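Local coordinates for protein carbohydrate kinase, FGGY (Rhodospirillum rubrum, PDB 3IFR) that probably phosphorylates D-xylulose as a xylulose kinase of the FGGY family of carbohydrate kinases, at residues R7-G11 against I22-L26; L262-G266 against W416-M420; R283-D287 against P297-M301; F404-D408 against R426-L431; V439-W443 against W455-L461. All coordinates share one frame; numbering follows the deposited sequence.

Contact 1 of 5, residues R7-G11 against I22-L26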
# COMPACT_ATOMS: atom_id res chain seq x y z
N ARG A 7 -23.13 -14.52 11.09
CA ARG A 7 -21.78 -14.65 11.68
C ARG A 7 -20.91 -13.38 11.47
O ARG A 7 -20.75 -12.88 10.35
CB ARG A 7 -21.06 -15.95 11.22
CG ARG A 7 -19.57 -16.04 11.58
CD ARG A 7 -18.94 -17.48 11.47
NE ARG A 7 -18.47 -17.84 10.11
CZ ARG A 7 -17.28 -17.49 9.57
NH1 ARG A 7 -16.39 -16.76 10.25
NH2 ARG A 7 -16.98 -17.88 8.34
N GLN A 8 -20.34 -12.88 12.56
CA GLN A 8 -19.85 -11.52 12.64
C GLN A 8 -18.34 -11.40 12.86
O GLN A 8 -17.71 -12.23 13.52
CB GLN A 8 -20.57 -10.81 13.78
CG GLN A 8 -21.88 -10.17 13.39
CD GLN A 8 -22.31 -9.15 14.39
OE1 GLN A 8 -21.65 -8.98 15.42
NE2 GLN A 8 -23.39 -8.47 14.11
N VAL A 9 -17.77 -10.32 12.34
CA VAL A 9 -16.33 -10.22 12.23
C VAL A 9 -15.90 -8.75 12.21
O VAL A 9 -16.65 -7.91 11.73
CB VAL A 9 -15.88 -11.07 10.97
CG1 VAL A 9 -15.41 -10.22 9.81
CG2 VAL A 9 -14.90 -12.12 11.35
N ILE A 10 -14.73 -8.42 12.74
CA ILE A 10 -14.28 -7.02 12.78
C ILE A 10 -12.94 -6.79 12.10
O ILE A 10 -12.00 -7.54 12.33
CB ILE A 10 -14.14 -6.51 14.22
CG1 ILE A 10 -15.49 -6.33 14.90
CG2 ILE A 10 -13.32 -5.19 14.30
CD1 ILE A 10 -15.33 -6.02 16.35
N GLY A 11 -12.85 -5.73 11.30
CA GLY A 11 -11.55 -5.24 10.86
C GLY A 11 -11.24 -3.87 11.43
O GLY A 11 -12.11 -2.97 11.49
N ILE A 22 -14.56 -1.59 11.39
CA ILE A 22 -15.86 -2.00 10.86
C ILE A 22 -16.35 -3.31 11.44
O ILE A 22 -15.56 -4.20 11.83
CB ILE A 22 -15.81 -2.15 9.34
CG1 ILE A 22 -14.93 -3.36 9.00
CG2 ILE A 22 -15.25 -0.86 8.71
CD1 ILE A 22 -14.61 -3.49 7.51
N LEU A 23 -17.68 -3.42 11.50
CA LEU A 23 -18.34 -4.61 11.94
C LEU A 23 -19.06 -5.14 10.75
O LEU A 23 -19.90 -4.44 10.15
CB LEU A 23 -19.35 -4.31 13.04
CG LEU A 23 -20.07 -5.53 13.64
CD1 LEU A 23 -19.08 -6.51 14.30
CD2 LEU A 23 -21.14 -5.13 14.66
N VAL A 24 -18.76 -6.39 10.41
CA VAL A 24 -19.39 -7.03 9.26
C VAL A 24 -20.18 -8.22 9.73
O VAL A 24 -19.72 -9.01 10.57
CB VAL A 24 -18.32 -7.55 8.30
CG1 VAL A 24 -18.97 -8.35 7.19
CG2 VAL A 24 -17.43 -6.43 7.79
N ARG A 25 -21.39 -8.33 9.21
CA ARG A 25 -22.16 -9.55 9.34
C ARG A 25 -21.96 -10.28 8.03
O ARG A 25 -22.28 -9.75 6.95
CB ARG A 25 -23.64 -9.23 9.52
CG ARG A 25 -24.64 -10.42 9.33
CD ARG A 25 -26.07 -9.88 9.06
NE ARG A 25 -26.31 -8.67 9.87
CZ ARG A 25 -27.13 -7.67 9.53
NH1 ARG A 25 -27.80 -7.75 8.37
NH2 ARG A 25 -27.27 -6.61 10.34
N LEU A 26 -21.42 -11.48 8.10
CA LEU A 26 -21.20 -12.25 6.88
C LEU A 26 -22.54 -12.76 6.32
O LEU A 26 -23.45 -13.09 7.08
CB LEU A 26 -20.17 -13.34 7.12
CG LEU A 26 -18.84 -12.66 7.53
CD1 LEU A 26 -17.94 -13.53 8.40
CD2 LEU A 26 -18.04 -12.10 6.33
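Val9 and Val24 form an antiparallel hydrogen-bonded pair within the hairpin of strands 8-14 and 18-25, the opening hairpin of the N-terminal domain in this actin-like ATPase fold. The two strand segments run at 154° to each other, with axes 4.8 Å apart at closest. Val24 N donates to Val9 O at 2.9 Å and Val9 N answers to Val24 O; Gly11 and Ile22 repeat the exchange, Ile22 N to Gly11 O being the shorter of their two bonds at 2.8 Å. One step further along, Leu26 N meets Arg7 O at 2.7 Å and 167°. In the alternating non-hydrogen-bonded pairs, Gln8 and Ile10 point CA-H at the neighbouring carbonyls of Val24 and Ile22, Ile10 CA to Ile22 O at 3.2 Å.

On the face carrying Gln8, Ile10, Leu23 and Arg25, Leu23 has CG anti to its N (chi1 -177°), which sets CD1 between Ile10 CG1 (3.6 Å) and Gln8 OE1 (3.7 Å). The Gln8 amide thus rests across an apolar neighbour while its polar ends bond to Arg76 N and Asp74 O. A leucine in place of Gln8 would probably leave both of those backbone groups without their partner. Helix 52-70 covers Ile10 and Leu23; Val9, on the other face, and Leu26 lie against helix 437-448. There Arg7 NH1 bonds to Ala446 O, and Leu26 CD1 sits over one face of the guanidinium, offset toward its rim and 4.0 Å from NH1.

Contact 2 of 5, residues L262-G266 against W416-M420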
# COMPACT_ATOMS: atom_id res chain seq x y z
N LEU A 262 -4.38 -5.31 -9.30
CA LEU A 262 -5.11 -4.12 -8.91
C LEU A 262 -4.34 -2.90 -9.38
O LEU A 262 -3.11 -2.80 -9.26
CB LEU A 262 -5.33 -4.08 -7.39
CG LEU A 262 -6.00 -2.76 -6.96
CD1 LEU A 262 -7.44 -2.75 -7.47
CD2 LEU A 262 -5.96 -2.54 -5.48
N LEU A 263 -5.08 -1.95 -9.92
CA LEU A 263 -4.49 -0.69 -10.32
C LEU A 263 -5.19 0.38 -9.53
O LEU A 263 -6.39 0.62 -9.74
CB LEU A 263 -4.77 -0.46 -11.79
CG LEU A 263 -3.83 -0.92 -12.89
CD1 LEU A 263 -2.87 -2.05 -12.48
CD2 LEU A 263 -4.73 -1.27 -14.02
N LYS A 264 -4.44 1.07 -8.69
CA LYS A 264 -4.99 1.97 -7.68
C LYS A 264 -4.72 3.38 -8.12
O LYS A 264 -3.58 3.84 -8.08
CB LYS A 264 -4.27 1.71 -6.35
CG LYS A 264 -5.10 1.96 -5.11
CD LYS A 264 -4.57 1.15 -3.92
CE LYS A 264 -5.34 1.47 -2.63
NZ LYS A 264 -5.59 2.94 -2.50
N PHE A 265 -5.76 4.07 -8.57
CA PHE A 265 -5.60 5.47 -8.99
C PHE A 265 -5.78 6.45 -7.83
O PHE A 265 -6.74 7.21 -7.78
CB PHE A 265 -6.54 5.78 -10.15
CG PHE A 265 -6.18 5.05 -11.39
CD1 PHE A 265 -5.39 5.65 -12.36
CD2 PHE A 265 -6.57 3.73 -11.57
CE1 PHE A 265 -5.05 4.97 -13.48
CE2 PHE A 265 -6.22 3.05 -12.68
CZ PHE A 265 -5.46 3.65 -13.63
N GLY A 266 -4.84 6.40 -6.89
CA GLY A 266 -4.79 7.28 -5.73
C GLY A 266 -3.89 8.48 -5.99
O GLY A 266 -3.40 8.68 -7.10
N TRP A 416 -10.51 8.50 -18.38
CA TRP A 416 -9.20 8.01 -17.97
C TRP A 416 -9.21 6.49 -18.08
O TRP A 416 -8.29 5.91 -18.63
CB TRP A 416 -8.84 8.44 -16.54
CG TRP A 416 -7.35 8.47 -16.28
CD1 TRP A 416 -6.33 8.30 -17.20
CD2 TRP A 416 -6.71 8.72 -15.02
NE1 TRP A 416 -5.12 8.40 -16.57
CE2 TRP A 416 -5.32 8.68 -15.25
CE3 TRP A 416 -7.18 8.99 -13.73
CZ2 TRP A 416 -4.40 8.89 -14.22
CZ3 TRP A 416 -6.27 9.21 -12.72
CH2 TRP A 416 -4.89 9.15 -12.97
N MSE A 417 -10.27 5.87 -17.57
CA MSE A 417 -10.37 4.42 -17.55
C MSE A 417 -10.47 3.83 -18.98
O MSE A 417 -9.88 2.79 -19.26
CB MSE A 417 -11.53 3.98 -16.67
CG MSE A 417 -11.39 4.39 -15.23
SE MSE A 417 -9.74 3.70 -14.34
CE MSE A 417 -8.50 5.18 -14.78
N GLY A 418 -11.20 4.49 -19.87
CA GLY A 418 -11.21 4.10 -21.27
C GLY A 418 -9.79 4.14 -21.76
O GLY A 418 -9.29 3.20 -22.40
N ILE A 419 -9.08 5.22 -21.42
CA ILE A 419 -7.69 5.33 -21.84
C ILE A 419 -6.86 4.18 -21.27
O ILE A 419 -6.07 3.56 -21.97
CB ILE A 419 -7.09 6.69 -21.45
CG1 ILE A 419 -7.64 7.78 -22.39
CG2 ILE A 419 -5.53 6.66 -21.35
CD1 ILE A 419 -7.46 9.17 -21.82
N MSE A 420 -7.03 3.91 -19.98
CA MSE A 420 -6.27 2.83 -19.36
C MSE A 420 -6.46 1.50 -20.08
O MSE A 420 -5.49 0.80 -20.36
CB MSE A 420 -6.68 2.66 -17.90
CG MSE A 420 -5.89 1.57 -17.17
SE MSE A 420 -4.05 2.20 -16.78
CE MSE A 420 -3.04 0.99 -18.01
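Trp416 opens the helical side of this contact by offering the face of its indole to Phe265 of strand 260-265, whose side chain points toward helix 414-424. The helix packs here on the mixed sheet of the C-terminal domain, where strands 260-265 and 403-407 are neighbours. The pair is T-shaped: the edge of the phenyl ring, led by CD1, stands over the six-membered ring at 3.6 Å from Trp416 CH2, planes 66° and centroids 4.8 Å apart. The indole is tied down by a hydrogen bond from its NE1 to Leu380 O.

Met417, a selenomethionine here, comes next and runs head-on to Phe265. Its chain bends at chi2 (-59°) and again at chi3, bringing CE over the middle of the phenyl face, 3.6 Å from the centroid and 12° from the ring normal. This is a CH-pi contact, with SE placed obliquely in a Met-aromatic one.

One turn after Trp416, Met420, also selenomethionine, lies at the rim of the same ring, its SE in the ring plane and 3.7 Å from Phe265 CZ. Its CG also grazes Leu263 CD2 at 4.4 Å.

Phe265 is held by an indole, a methyl and a selenium, and Phe387 adds a further ring from helix 372-397. With all five touching residues buried and apolar atoms at every close approach, the contact is probably held mainly by dispersion, with a directional share from the edge-to-face pair.

Contact 3 of 5, residues R283-D287 against P297-M301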
# COMPACT_ATOMS: atom_id res chain seq x y z
N ARG A 283 12.80 -3.64 -9.46
CA ARG A 283 11.85 -2.72 -10.06
C ARG A 283 10.55 -2.63 -9.25
O ARG A 283 9.81 -1.65 -9.35
CB ARG A 283 11.58 -3.17 -11.52
CG ARG A 283 12.82 -3.09 -12.41
CD ARG A 283 12.67 -3.78 -13.78
NE ARG A 283 13.03 -5.19 -13.69
CZ ARG A 283 12.90 -6.08 -14.68
NH1 ARG A 283 13.26 -7.34 -14.49
NH2 ARG A 283 12.41 -5.73 -15.87
N LEU A 284 10.34 -3.64 -8.41
CA LEU A 284 9.04 -3.95 -7.80
C LEU A 284 9.34 -4.53 -6.43
O LEU A 284 10.30 -5.30 -6.30
CB LEU A 284 8.35 -5.03 -8.63
CG LEU A 284 7.82 -4.54 -9.98
CD1 LEU A 284 7.31 -5.71 -10.81
CD2 LEU A 284 6.72 -3.50 -9.80
N TYR A 285 8.57 -4.18 -5.42
CA TYR A 285 8.82 -4.71 -4.07
C TYR A 285 7.98 -5.96 -3.80
O TYR A 285 6.90 -6.12 -4.33
CB TYR A 285 8.49 -3.66 -3.00
CG TYR A 285 8.44 -2.22 -3.52
CD1 TYR A 285 9.61 -1.50 -3.74
CD2 TYR A 285 7.21 -1.57 -3.76
CE1 TYR A 285 9.57 -0.17 -4.20
CE2 TYR A 285 7.16 -0.25 -4.22
CZ TYR A 285 8.34 0.44 -4.44
OH TYR A 285 8.31 1.74 -4.91
N LEU A 286 8.45 -6.82 -2.92
CA LEU A 286 7.71 -8.01 -2.61
C LEU A 286 7.05 -8.02 -1.21
O LEU A 286 7.54 -7.40 -0.26
CB LEU A 286 8.62 -9.21 -2.82
CG LEU A 286 8.09 -10.63 -2.84
CD1 LEU A 286 7.06 -10.93 -3.97
CD2 LEU A 286 9.28 -11.57 -2.93
N ASP A 287 5.92 -8.73 -1.12
CA ASP A 287 5.20 -8.96 0.14
C ASP A 287 4.63 -10.36 0.04
O ASP A 287 4.50 -10.89 -1.06
CB ASP A 287 4.03 -8.00 0.31
CG ASP A 287 4.43 -6.65 0.88
OD1 ASP A 287 4.80 -5.71 0.13
OD2 ASP A 287 4.30 -6.49 2.11
N PRO A 297 3.76 -9.25 -5.29
CA PRO A 297 4.68 -8.22 -5.78
C PRO A 297 3.88 -6.96 -5.98
O PRO A 297 2.76 -7.05 -6.45
CB PRO A 297 5.12 -8.76 -7.15
CG PRO A 297 4.90 -10.23 -7.08
CD PRO A 297 3.71 -10.44 -6.16
N ASN A 298 4.42 -5.81 -5.63
CA ASN A 298 3.70 -4.55 -5.78
C ASN A 298 4.65 -3.42 -6.15
O ASN A 298 5.87 -3.52 -6.02
CB ASN A 298 2.92 -4.15 -4.50
CG ASN A 298 3.81 -4.00 -3.29
OD1 ASN A 298 4.15 -2.88 -2.86
ND2 ASN A 298 4.24 -5.14 -2.75
N GLY A 299 4.06 -2.33 -6.60
CA GLY A 299 4.83 -1.19 -7.00
C GLY A 299 4.00 0.04 -6.74
O GLY A 299 2.81 -0.03 -6.50
N CYS A 300 4.64 1.18 -6.82
CA CYS A 300 4.05 2.44 -6.45
C CYS A 300 4.51 3.42 -7.51
O CYS A 300 5.63 3.32 -7.98
CB CYS A 300 4.62 2.84 -5.10
SG CYS A 300 3.94 4.38 -4.50
N MSE A 301 3.66 4.33 -7.94
CA MSE A 301 4.19 5.46 -8.67
C MSE A 301 3.94 6.77 -7.97
O MSE A 301 2.80 7.11 -7.60
CB MSE A 301 3.66 5.53 -10.07
CG MSE A 301 4.22 4.48 -10.98
SE MSE A 301 2.69 4.13 -12.15
CE MSE A 301 2.04 6.07 -12.18
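At the edge of the Tyr285 ring, Asn298 OD1 lies in the ring plane, 3.4 Å from Tyr285 CD2; ring and amide planes are 54° apart. Gly299 CA approaches the same ring obliquely, 3.7 Å from Tyr285 CE2. The backbones are joined by a single antiparallel bridge, which ties an irregular loop to strand 298-301 at the border of the C-terminal domain's sheet. Tyr285 N donates to Asn298 O and Asn298 N to Tyr285 O, both at 2.8 Å.

Asn298 has CG between its backbone N and carbonyl carbon (chi1 59°), a setting that turns the amide back over the loop. Its ND2 bonds to Asp287 OD1 at 3.0 Å, reaching the anti side of the carboxylate from 21° outside that plane, and has a second acceptor in Ala296 O. A phosphate ion, probably from the crystallisation liquor, lies about 3 Å from the Asn298 side chain, and His246 of helix 245-252 touches both Asn298 and Asp287. Beyond the bridge, Leu286 and Pro297 lie side by side and point the same way, with Leu286 CD1 3.9 Å from Pro297 CG.

Contact 4 of 5, residues F404-D408 against R426-L431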
# COMPACT_ATOMS: atom_id res chain seq x y z
N PHE A 404 -7.45 -7.79 -14.40
CA PHE A 404 -7.18 -6.41 -13.99
C PHE A 404 -8.35 -5.68 -13.36
O PHE A 404 -9.49 -5.76 -13.84
CB PHE A 404 -6.71 -5.58 -15.18
CG PHE A 404 -5.42 -6.04 -15.76
CD1 PHE A 404 -4.23 -5.49 -15.33
CD2 PHE A 404 -5.39 -7.07 -16.70
CE1 PHE A 404 -3.02 -5.95 -15.84
CE2 PHE A 404 -4.20 -7.53 -17.20
CZ PHE A 404 -3.02 -6.98 -16.79
N PHE A 405 -8.05 -4.94 -12.29
CA PHE A 405 -9.06 -4.23 -11.54
C PHE A 405 -8.55 -2.82 -11.35
O PHE A 405 -7.35 -2.62 -11.19
CB PHE A 405 -9.30 -4.90 -10.18
CG PHE A 405 -9.71 -6.37 -10.28
CD1 PHE A 405 -11.04 -6.75 -10.09
CD2 PHE A 405 -8.79 -7.35 -10.59
CE1 PHE A 405 -11.41 -8.10 -10.18
CE2 PHE A 405 -9.16 -8.69 -10.68
CZ PHE A 405 -10.46 -9.05 -10.47
N ALA A 406 -9.43 -1.83 -11.38
CA ALA A 406 -9.02 -0.51 -10.96
C ALA A 406 -9.90 -0.03 -9.81
O ALA A 406 -11.07 -0.36 -9.71
CB ALA A 406 -9.02 0.47 -12.11
N SER A 407 -9.29 0.71 -8.91
CA SER A 407 -9.99 1.23 -7.75
C SER A 407 -9.49 2.65 -7.48
O SER A 407 -8.61 3.16 -8.19
CB SER A 407 -9.68 0.39 -6.53
OG SER A 407 -8.40 0.73 -6.06
N ASP A 408 -10.08 3.27 -6.47
CA ASP A 408 -9.74 4.63 -6.05
C ASP A 408 -10.24 5.72 -6.98
O ASP A 408 -10.95 5.45 -7.97
CB ASP A 408 -8.23 4.79 -5.88
CG ASP A 408 -7.88 5.67 -4.69
OD1 ASP A 408 -8.51 6.73 -4.51
OD2 ASP A 408 -6.99 5.26 -3.91
N ARG A 426 -6.45 -4.84 -22.22
CA ARG A 426 -7.16 -5.90 -21.50
C ARG A 426 -8.34 -5.30 -20.79
O ARG A 426 -8.34 -4.12 -20.50
CB ARG A 426 -6.24 -6.62 -20.53
CG ARG A 426 -5.55 -7.80 -21.19
CD ARG A 426 -4.15 -7.93 -20.67
NE ARG A 426 -3.35 -9.01 -21.28
CZ ARG A 426 -3.44 -9.39 -22.56
NH1 ARG A 426 -4.29 -8.80 -23.39
NH2 ARG A 426 -2.66 -10.36 -23.00
N PRO A 427 -9.38 -6.11 -20.55
CA PRO A 427 -10.54 -5.54 -19.85
C PRO A 427 -10.15 -5.06 -18.45
O PRO A 427 -9.31 -5.70 -17.82
CB PRO A 427 -11.50 -6.74 -19.76
CG PRO A 427 -11.11 -7.62 -20.94
CD PRO A 427 -9.61 -7.51 -20.95
N VAL A 428 -10.71 -3.93 -18.00
CA VAL A 428 -10.38 -3.44 -16.68
C VAL A 428 -11.64 -3.42 -15.82
O VAL A 428 -12.60 -2.75 -16.17
CB VAL A 428 -9.76 -2.01 -16.71
CG1 VAL A 428 -9.54 -1.51 -15.32
CG2 VAL A 428 -8.45 -1.92 -17.54
N GLN A 429 -11.66 -4.15 -14.70
CA GLN A 429 -12.84 -4.13 -13.83
C GLN A 429 -12.75 -3.00 -12.80
O GLN A 429 -11.92 -3.07 -11.90
CB GLN A 429 -12.98 -5.46 -13.09
CG GLN A 429 -14.10 -5.47 -12.01
CD GLN A 429 -15.50 -5.46 -12.62
OE1 GLN A 429 -15.98 -6.49 -13.11
NE2 GLN A 429 -16.15 -4.28 -12.62
N LEU A 430 -13.59 -1.98 -12.95
CA LEU A 430 -13.62 -0.86 -12.00
C LEU A 430 -14.38 -1.29 -10.74
O LEU A 430 -15.29 -2.12 -10.81
CB LEU A 430 -14.31 0.36 -12.60
CG LEU A 430 -13.73 1.03 -13.84
CD1 LEU A 430 -14.47 2.39 -14.12
CD2 LEU A 430 -12.18 1.23 -13.67
N LEU A 431 -13.97 -0.75 -9.60
CA LEU A 431 -14.64 -1.01 -8.33
C LEU A 431 -14.39 0.14 -7.37
O LEU A 431 -13.47 0.94 -7.53
CB LEU A 431 -14.12 -2.31 -7.72
CG LEU A 431 -12.66 -2.19 -7.31
CD1 LEU A 431 -12.54 -2.21 -5.80
CD2 LEU A 431 -11.84 -3.33 -7.91
O HOH W 1 -8.97 -8.08 -17.20
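Gln429 links to both sides of Phe405 through its backbone, as expected of parallel strands. Its N donates to Phe404 O at 2.8 Å and 174°, and its O accepts Ala406 N at 2.8 Å. Leu431 N then meets Ala406 O at 2.9 Å.

Around this ladder the side chains interleave. Ala406 CB touches both Leu430 CD2 (3.6 Å) and Val428 CG1 (3.8 Å). On the reverse face Phe405 CD1 leans on Gln429 CB at 3.8 Å, and Phe405 CB touches Leu431 CD2. At the outer end Phe404 CE2 lies 3.5 Å from Arg426 CD, so it is the aliphatic part of the arginine that meets the ring, obliquely.

Gln429 bends at chi2 (71°), bringing NE2 back to Leu430 O at 2.9 Å, on a lone pair of that carbonyl; NE2 also bonds to Gly465 O. Shortened to an alanine, Gln429 would probably leave the Leu430 and Gly465 carbonyls without this amide and open a gap beside Phe405 CD1, where CG now packs.

The segments lie on the two strands of a beta-alpha-beta unit. Helix 414-424, the connection between them, covers the face of Ala406, Val428 and Leu430 with Met417 and Ala421, while strand 260-265 adjoins strand 403-407 and strand 463-468 adjoins strand 428-432.

Contact 5 of 5, residues V439-W443 against W455-L461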
# COMPACT_ATOMS: atom_id res chain seq x y z
N VAL A 439 -11.66 -3.69 5.47
CA VAL A 439 -12.38 -4.78 4.82
C VAL A 439 -11.52 -6.01 4.51
O VAL A 439 -11.97 -7.17 4.69
CB VAL A 439 -13.05 -4.34 3.50
CG1 VAL A 439 -13.58 -5.58 2.80
CG2 VAL A 439 -14.15 -3.31 3.74
N GLY A 440 -10.31 -5.78 3.97
CA GLY A 440 -9.38 -6.86 3.72
C GLY A 440 -9.15 -7.54 5.07
O GLY A 440 -8.99 -8.76 5.17
N ALA A 441 -9.13 -6.74 6.13
CA ALA A 441 -8.88 -7.31 7.47
C ALA A 441 -10.05 -8.10 8.06
O ALA A 441 -9.84 -9.19 8.57
CB ALA A 441 -8.34 -6.24 8.46
N ALA A 442 -11.28 -7.58 7.99
CA ALA A 442 -12.43 -8.37 8.42
C ALA A 442 -12.38 -9.72 7.69
O ALA A 442 -12.67 -10.76 8.28
CB ALA A 442 -13.71 -7.68 8.11
N TRP A 443 -12.01 -9.70 6.41
CA TRP A 443 -12.06 -10.92 5.62
C TRP A 443 -11.13 -12.00 6.14
O TRP A 443 -11.41 -13.19 6.03
CB TRP A 443 -11.82 -10.66 4.12
CG TRP A 443 -12.58 -11.64 3.33
CD1 TRP A 443 -12.09 -12.67 2.54
CD2 TRP A 443 -14.01 -11.75 3.29
NE1 TRP A 443 -13.14 -13.40 2.00
CE2 TRP A 443 -14.32 -12.86 2.45
CE3 TRP A 443 -15.05 -11.03 3.88
CZ2 TRP A 443 -15.63 -13.22 2.18
CZ3 TRP A 443 -16.35 -11.41 3.61
CH2 TRP A 443 -16.63 -12.49 2.76
N TRP A 455 -11.76 -16.86 -0.13
CA TRP A 455 -11.10 -15.57 -0.18
C TRP A 455 -11.73 -14.67 -1.23
O TRP A 455 -12.05 -13.54 -1.01
CB TRP A 455 -9.59 -15.75 -0.41
CG TRP A 455 -8.88 -16.39 0.72
CD1 TRP A 455 -8.59 -17.67 0.83
CD2 TRP A 455 -8.39 -15.77 1.91
NE1 TRP A 455 -7.95 -17.93 1.98
CE2 TRP A 455 -7.82 -16.77 2.68
CE3 TRP A 455 -8.37 -14.47 2.39
CZ2 TRP A 455 -7.26 -16.52 3.91
CZ3 TRP A 455 -7.80 -14.23 3.57
CH2 TRP A 455 -7.25 -15.25 4.33
N ASP A 456 -11.81 -15.20 -2.42
CA ASP A 456 -12.86 -15.06 -3.37
C ASP A 456 -14.06 -14.19 -2.99
O ASP A 456 -14.47 -13.31 -3.70
CB ASP A 456 -13.35 -16.49 -3.53
CG ASP A 456 -13.72 -16.80 -4.89
OD1 ASP A 456 -12.92 -16.65 -5.80
OD2 ASP A 456 -14.86 -17.20 -5.05
N ASP A 457 -14.63 -14.48 -1.85
CA ASP A 457 -15.90 -13.93 -1.51
C ASP A 457 -15.91 -12.51 -0.97
O ASP A 457 -16.94 -11.91 -0.85
CB ASP A 457 -16.63 -14.91 -0.66
CG ASP A 457 -17.17 -16.00 -1.45
OD1 ASP A 457 -17.95 -15.68 -2.34
OD2 ASP A 457 -16.79 -17.15 -1.25
N VAL A 458 -14.73 -12.00 -0.70
CA VAL A 458 -14.56 -10.69 -0.16
C VAL A 458 -15.34 -9.65 -0.93
O VAL A 458 -15.75 -8.66 -0.41
CB VAL A 458 -13.10 -10.30 -0.15
CG1 VAL A 458 -12.59 -10.12 -1.54
CG2 VAL A 458 -12.88 -9.10 0.61
N THR A 459 -15.51 -9.88 -2.20
CA THR A 459 -15.95 -8.82 -3.06
C THR A 459 -17.42 -8.44 -2.94
O THR A 459 -17.82 -7.45 -3.47
CB THR A 459 -15.55 -9.09 -4.48
OG1 THR A 459 -14.80 -7.97 -4.98
CG2 THR A 459 -16.76 -9.32 -5.29
N ALA A 460 -18.16 -9.25 -2.20
CA ALA A 460 -19.50 -8.98 -1.75
C ALA A 460 -19.53 -7.78 -0.87
O ALA A 460 -20.58 -7.30 -0.57
CB ALA A 460 -20.06 -10.14 -1.03
N LEU A 461 -18.38 -7.32 -0.44
CA LEU A 461 -18.29 -6.22 0.48
C LEU A 461 -17.85 -5.00 -0.21
O LEU A 461 -17.77 -3.98 0.38
CB LEU A 461 -17.29 -6.52 1.55
CG LEU A 461 -17.70 -6.80 2.96
CD1 LEU A 461 -19.14 -6.99 3.10
CD2 LEU A 461 -16.96 -7.93 3.43
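Trp443 lays one face of its indole on the backbone of Val458, whose CA stands above the six-membered ring, 3.6 Å from its centroid and 19° from the normal. This CH-pi contact fastens helix 437-448 to the 3-10 segment that leads into strand 463-468. Val458 crosses the indole obliquely. With CG1 held between its backbone N and carbonyl carbon (chi1 68°), its other methyl, CG2, is the one brought to Trp443 CG, at 3.7 Å.

Neighbours approach the rest of the indole from several directions. Leu461 CD2 comes obliquely to Trp443 CZ3 at 3.5 Å, Asp457 CB touches CZ2 with its carboxylate led away, and the six-membered ring of Trp455 meets the pyrrole end, its CE3 4.1 Å from Trp443 CD1. One turn earlier on the helix, Val439 CG1 extends the apolar patch to Leu461 CB at 4.0 Å.

Asp457 OD2 bonds back to Gly454 N, and Trp443 NE1 to Gly454 O. The NE1 bond probably helps fix the indole's rotation, while its broad surface carries the apolar packing; adhesion here is mainly dispersive, with Trp443 supplying most of the helix's buried area.

Contacts 1 and 4 are backbone ladders, antiparallel in the N-terminal sheet and parallel in the C-terminal one, whereas contact 3 has a single bridge and a polar Asn-Asp pair. Contact 2 contributes neither ladder nor bridge but aromatic and selenium packing; it shares a sheet with contacts 3 and 4, and contact 4 adjoins it, Leu263 N lying 2.7 Å from Phe405 O. Contact 5, partly buried, leans on contact 1 where Leu26 CD2 lies 3.3 Å from Trp443 CZ3, so a helix and a hairpin from opposite ends of the sequence meet. Contact 2 is wholly buried; contacts 1, 3 and 4 are mainly so, 1 and 4 each with an exposed arginine, 3 nearest the chain's centre.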